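Local coordinates for sulfate adenylyltransferase (Allochromatium vinosum, PDB 4DNX), which catalyses the reaction of sulfate with ATP to give adenosine 5'-phosphosulfate and diphosphate, as the dissimilatory ATP sulfurylase of a sulfur bacterium, at residues 130-135 / 148-153; 141-146 / 303-308. All blocks are in the same frame, centred on the assembly; numbering follows the deposited sequence.

Contact 1. Residues 130-135 / 148-153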
# COMPACT_ATOMS: atom_id res chain seq x y z
N LEU A 130 24.59 -29.73 -7.58
CA LEU A 130 24.96 -29.53 -6.18
C LEU A 130 23.95 -28.56 -5.53
O LEU A 130 23.38 -28.84 -4.46
CB LEU A 130 26.39 -28.99 -6.04
CG LEU A 130 26.95 -28.69 -4.64
CD1 LEU A 130 26.77 -29.86 -3.71
CD2 LEU A 130 28.43 -28.32 -4.73
N MET A 131 23.69 -27.43 -6.21
CA MET A 131 22.76 -26.42 -5.64
C MET A 131 21.32 -26.99 -5.55
O MET A 131 20.65 -26.76 -4.56
CB MET A 131 22.77 -25.10 -6.47
CG MET A 131 24.08 -24.29 -6.32
SD MET A 131 24.06 -22.67 -7.03
CE MET A 131 24.17 -23.07 -8.80
N THR A 132 20.89 -27.74 -6.58
CA THR A 132 19.56 -28.35 -6.62
C THR A 132 19.35 -29.33 -5.45
O THR A 132 18.37 -29.18 -4.70
CB THR A 132 19.36 -29.11 -7.96
OG1 THR A 132 19.35 -28.15 -9.02
CG2 THR A 132 18.05 -29.85 -7.97
N GLU A 133 20.26 -30.28 -5.29
CA GLU A 133 20.14 -31.27 -4.22
C GLU A 133 20.16 -30.60 -2.82
O GLU A 133 19.39 -30.99 -1.93
CB GLU A 133 21.24 -32.33 -4.34
CG GLU A 133 21.03 -33.46 -3.36
CD GLU A 133 21.57 -33.11 -1.98
OE1 GLU A 133 20.99 -33.57 -0.95
OE2 GLU A 133 22.59 -32.37 -1.93
N GLN A 134 20.99 -29.59 -2.64
CA GLN A 134 21.10 -28.90 -1.33
C GLN A 134 19.88 -28.04 -0.99
O GLN A 134 19.38 -28.05 0.16
CB GLN A 134 22.40 -28.07 -1.27
CG GLN A 134 23.66 -28.93 -1.25
CD GLN A 134 23.85 -29.61 0.08
OE1 GLN A 134 24.20 -28.98 1.07
NE2 GLN A 134 23.58 -30.89 0.13
N VAL A 135 19.37 -27.29 -1.97
CA VAL A 135 18.22 -26.39 -1.71
C VAL A 135 16.90 -27.16 -1.59
O VAL A 135 16.10 -26.91 -0.67
CB VAL A 135 18.10 -25.31 -2.78
CG1 VAL A 135 16.80 -24.51 -2.61
CG2 VAL A 135 19.30 -24.34 -2.70
N THR A 148 11.69 -25.79 -12.13
CA THR A 148 11.82 -24.35 -12.39
C THR A 148 13.26 -23.89 -12.31
O THR A 148 13.75 -23.16 -13.18
CB THR A 148 10.92 -23.53 -11.39
OG1 THR A 148 9.55 -23.86 -11.67
CG2 THR A 148 11.16 -22.00 -11.50
N PHE A 149 13.97 -24.33 -11.26
CA PHE A 149 15.33 -23.84 -11.02
C PHE A 149 16.22 -24.23 -12.21
O PHE A 149 17.07 -23.44 -12.64
CB PHE A 149 15.88 -24.45 -9.70
CG PHE A 149 17.27 -23.98 -9.31
CD1 PHE A 149 17.51 -22.62 -9.04
CD2 PHE A 149 18.34 -24.88 -9.23
CE1 PHE A 149 18.81 -22.17 -8.67
CE2 PHE A 149 19.64 -24.45 -8.87
CZ PHE A 149 19.85 -23.09 -8.58
N ASN A 150 15.99 -25.42 -12.72
CA ASN A 150 16.83 -25.98 -13.77
C ASN A 150 16.34 -25.63 -15.18
O ASN A 150 16.89 -26.13 -16.18
CB ASN A 150 16.93 -27.50 -13.60
CG ASN A 150 17.89 -27.88 -12.49
OD1 ASN A 150 19.10 -27.96 -12.71
ND2 ASN A 150 17.37 -28.07 -11.29
N SER A 151 15.35 -24.75 -15.25
CA SER A 151 14.70 -24.40 -16.53
C SER A 151 14.89 -22.96 -16.92
O SER A 151 14.10 -22.44 -17.71
CB SER A 151 13.20 -24.72 -16.48
OG SER A 151 13.04 -26.11 -16.66
N GLN A 152 15.96 -22.33 -16.42
CA GLN A 152 16.15 -20.90 -16.59
C GLN A 152 17.34 -20.54 -17.45
O GLN A 152 17.55 -19.35 -17.75
CB GLN A 152 16.36 -20.22 -15.24
CG GLN A 152 15.20 -20.40 -14.24
CD GLN A 152 15.57 -19.79 -12.91
OE1 GLN A 152 15.32 -18.61 -12.69
NE2 GLN A 152 16.27 -20.55 -12.05
N GLY A 153 18.14 -21.52 -17.81
CA GLY A 153 19.41 -21.29 -18.48
C GLY A 153 20.55 -21.39 -17.49
O GLY A 153 20.31 -21.56 -16.26
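F149 swings CG away from its backbone N (chi1 -177°) and sends its ring from the last turn of helix 144-149 toward helix 125-136, while T132 turns OG1 anti to its carbonyl carbon (chi1 -66°). The hydroxyl thus arrives at the edge of the ring, in its plane, with OG1 of T132 3.4 Å from CD2 of F149. CB of M131 meets the same ring obliquely, 4.0 Å from CE2 of F149, and the bent thioether beyond it goes on to A64, L65 and A68 of helix 61-70. N150, the first residue to leave helical geometry, reaches across from the opposite direction. Its ND2 donates to OG1 of T132 over 3.0 Å, at 162° and close to the amide plane. Each group also bonds its own helix, T132 OG1 with M128 O and N150 ND2 with V146 O: the small hydroxyl serves both helix and neighbour, and the two N-H groups of the amide let ND2 do the same. The flat, apolar F149 ring suits the buried side, against CB of M131 and M128. Here the last residues of helix 144-149 pack on helix 125-136 within the PUA-like domain, an apolar contact bordered by one polar bridge.

Contact 2. Residues 141-146 / 303-308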
# COMPACT_ATOMS: atom_id res chain seq x y z
N PRO A 141 13.30 -34.76 -10.94
CA PRO A 141 12.67 -33.79 -11.85
C PRO A 141 11.15 -33.65 -11.71
O PRO A 141 10.58 -32.71 -12.26
CB PRO A 141 13.01 -34.31 -13.25
CG PRO A 141 13.73 -35.62 -13.06
CD PRO A 141 13.59 -36.04 -11.64
N LYS A 142 10.49 -34.55 -10.98
CA LYS A 142 9.07 -34.39 -10.62
C LYS A 142 8.84 -33.24 -9.59
O LYS A 142 7.71 -32.84 -9.34
CB LYS A 142 8.47 -35.70 -10.06
CG LYS A 142 8.25 -36.86 -11.10
CD LYS A 142 7.90 -38.22 -10.41
CE LYS A 142 9.18 -38.95 -9.95
NZ LYS A 142 8.99 -40.25 -9.23
N HIS A 143 9.90 -32.75 -8.98
CA HIS A 143 9.74 -31.73 -7.96
C HIS A 143 9.59 -30.39 -8.71
O HIS A 143 10.44 -30.04 -9.54
CB HIS A 143 10.93 -31.76 -7.02
CG HIS A 143 10.85 -30.79 -5.89
ND1 HIS A 143 10.77 -29.42 -6.07
CD2 HIS A 143 10.86 -31.00 -4.56
CE1 HIS A 143 10.73 -28.82 -4.89
NE2 HIS A 143 10.81 -29.76 -3.96
N PRO A 144 8.50 -29.67 -8.48
CA PRO A 144 8.26 -28.49 -9.31
C PRO A 144 9.29 -27.38 -9.09
O PRO A 144 9.55 -26.61 -10.00
CB PRO A 144 6.84 -28.04 -8.91
CG PRO A 144 6.67 -28.56 -7.50
CD PRO A 144 7.45 -29.84 -7.44
N GLY A 145 9.87 -27.31 -7.90
CA GLY A 145 10.85 -26.27 -7.61
C GLY A 145 12.17 -26.65 -8.31
O GLY A 145 12.85 -25.78 -8.80
N VAL A 146 12.53 -27.92 -8.27
CA VAL A 146 13.69 -28.44 -9.01
C VAL A 146 13.56 -28.09 -10.51
O VAL A 146 14.53 -27.60 -11.14
CB VAL A 146 13.82 -29.98 -8.82
CG1 VAL A 146 14.77 -30.61 -9.84
CG2 VAL A 146 14.29 -30.30 -7.38
N ASP A 303 6.24 -36.22 -1.47
CA ASP A 303 6.64 -37.00 -0.30
C ASP A 303 8.10 -36.78 0.11
O ASP A 303 8.68 -37.62 0.79
CB ASP A 303 6.35 -38.50 -0.55
CG ASP A 303 5.46 -39.10 0.51
OD1 ASP A 303 4.53 -38.39 0.99
OD2 ASP A 303 5.70 -40.27 0.88
N TYR A 304 8.69 -35.66 -0.28
CA TYR A 304 10.13 -35.46 -0.11
C TYR A 304 10.56 -35.16 1.31
O TYR A 304 11.70 -35.46 1.66
CB TYR A 304 10.65 -34.33 -1.01
CG TYR A 304 10.31 -34.55 -2.45
CD1 TYR A 304 11.04 -35.47 -3.22
CD2 TYR A 304 9.25 -33.88 -3.03
CE1 TYR A 304 10.71 -35.69 -4.54
CE2 TYR A 304 8.91 -34.10 -4.37
CZ TYR A 304 9.65 -34.98 -5.11
OH TYR A 304 9.34 -35.20 -6.43
N TYR A 305 9.68 -34.57 2.12
CA TYR A 305 10.05 -34.11 3.46
C TYR A 305 9.25 -34.80 4.57
O TYR A 305 8.10 -35.20 4.39
CB TYR A 305 9.90 -32.58 3.55
CG TYR A 305 10.41 -31.86 2.31
CD1 TYR A 305 11.76 -31.95 1.93
CD2 TYR A 305 9.53 -31.14 1.50
CE1 TYR A 305 12.24 -31.30 0.77
CE2 TYR A 305 10.01 -30.49 0.33
CZ TYR A 305 11.37 -30.60 -0.02
OH TYR A 305 11.83 -29.99 -1.15
N GLY A 306 9.89 -34.97 5.71
CA GLY A 306 9.17 -35.48 6.89
C GLY A 306 8.21 -34.41 7.41
O GLY A 306 8.45 -33.22 7.22
N PRO A 307 7.12 -34.83 8.07
CA PRO A 307 6.06 -33.89 8.48
C PRO A 307 6.52 -32.71 9.35
O PRO A 307 5.96 -31.61 9.25
CB PRO A 307 5.07 -34.78 9.28
CG PRO A 307 5.78 -36.06 9.54
CD PRO A 307 6.80 -36.23 8.42
N PHE A 308 7.53 -32.94 10.21
CA PHE A 308 8.04 -31.87 11.10
C PHE A 308 9.48 -31.43 10.80
O PHE A 308 10.11 -30.75 11.60
CB PHE A 308 7.87 -32.27 12.57
CG PHE A 308 6.43 -32.58 12.92
CD1 PHE A 308 5.50 -31.55 12.98
CD2 PHE A 308 6.01 -33.89 13.10
CE1 PHE A 308 4.16 -31.82 13.28
CE2 PHE A 308 4.68 -34.18 13.41
CZ PHE A 308 3.75 -33.14 13.48
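The turn at 141-146 and the irregular chain of 303-308 come no closer than 8.7 Å between CA of H143 and CA of Y304, so side chains span the gap. H143 is the N-cap of helix 144-149, and it caps with its ring: ND1 accepts from N of V146 at 3.2 Å and from N of G145 at 2.9 Å, the former well out of the ring plane. A chi1 of -178° turns the imidazole over the helix start with its other edge facing 303-308. There CD2 of H143 sits over one face of Y304, 3.6 Å from that ring's CD2 and toward its rim, the two planes inclined at 48°. Y304 suits this partly exposed border, offering a broad face to the imidazole while its OH makes a weak hydrogen bond to D140. Replacing H143 by an alanine would probably leave the amides of G145 and V146 without their cap, and the face of Y304 without its partner. The Y305 side chain crosses that of H143 at about a right angle, and its OH, also bonded to Y136 O, accepts a hydrogen bond from NE2 of H143 over 3.0 Å, bent to 146° and tilted from the ring plane.

Helix 144-149 is common to both contacts: contact 2 grips its first turn and contact 1 its last, with centres 13 Å apart. They meet directly where CG2 of T132 packs on CG2 of V146, 3.8 Å away, and Y136, on helix 125-136, also meets the H143 ring, so that helix borders both contacts. Contact 1 is mostly buried and stays within the PUA-like domain; there a phenyl ring and M131 lie beside a neutral amide–hydroxyl bond. Contact 2 is only partly buried and joins that domain to the ATP-sulfurylase domain through a loop 157 residues away along the chain; there, polar aromatic rings combine packing with hydrogen bonding.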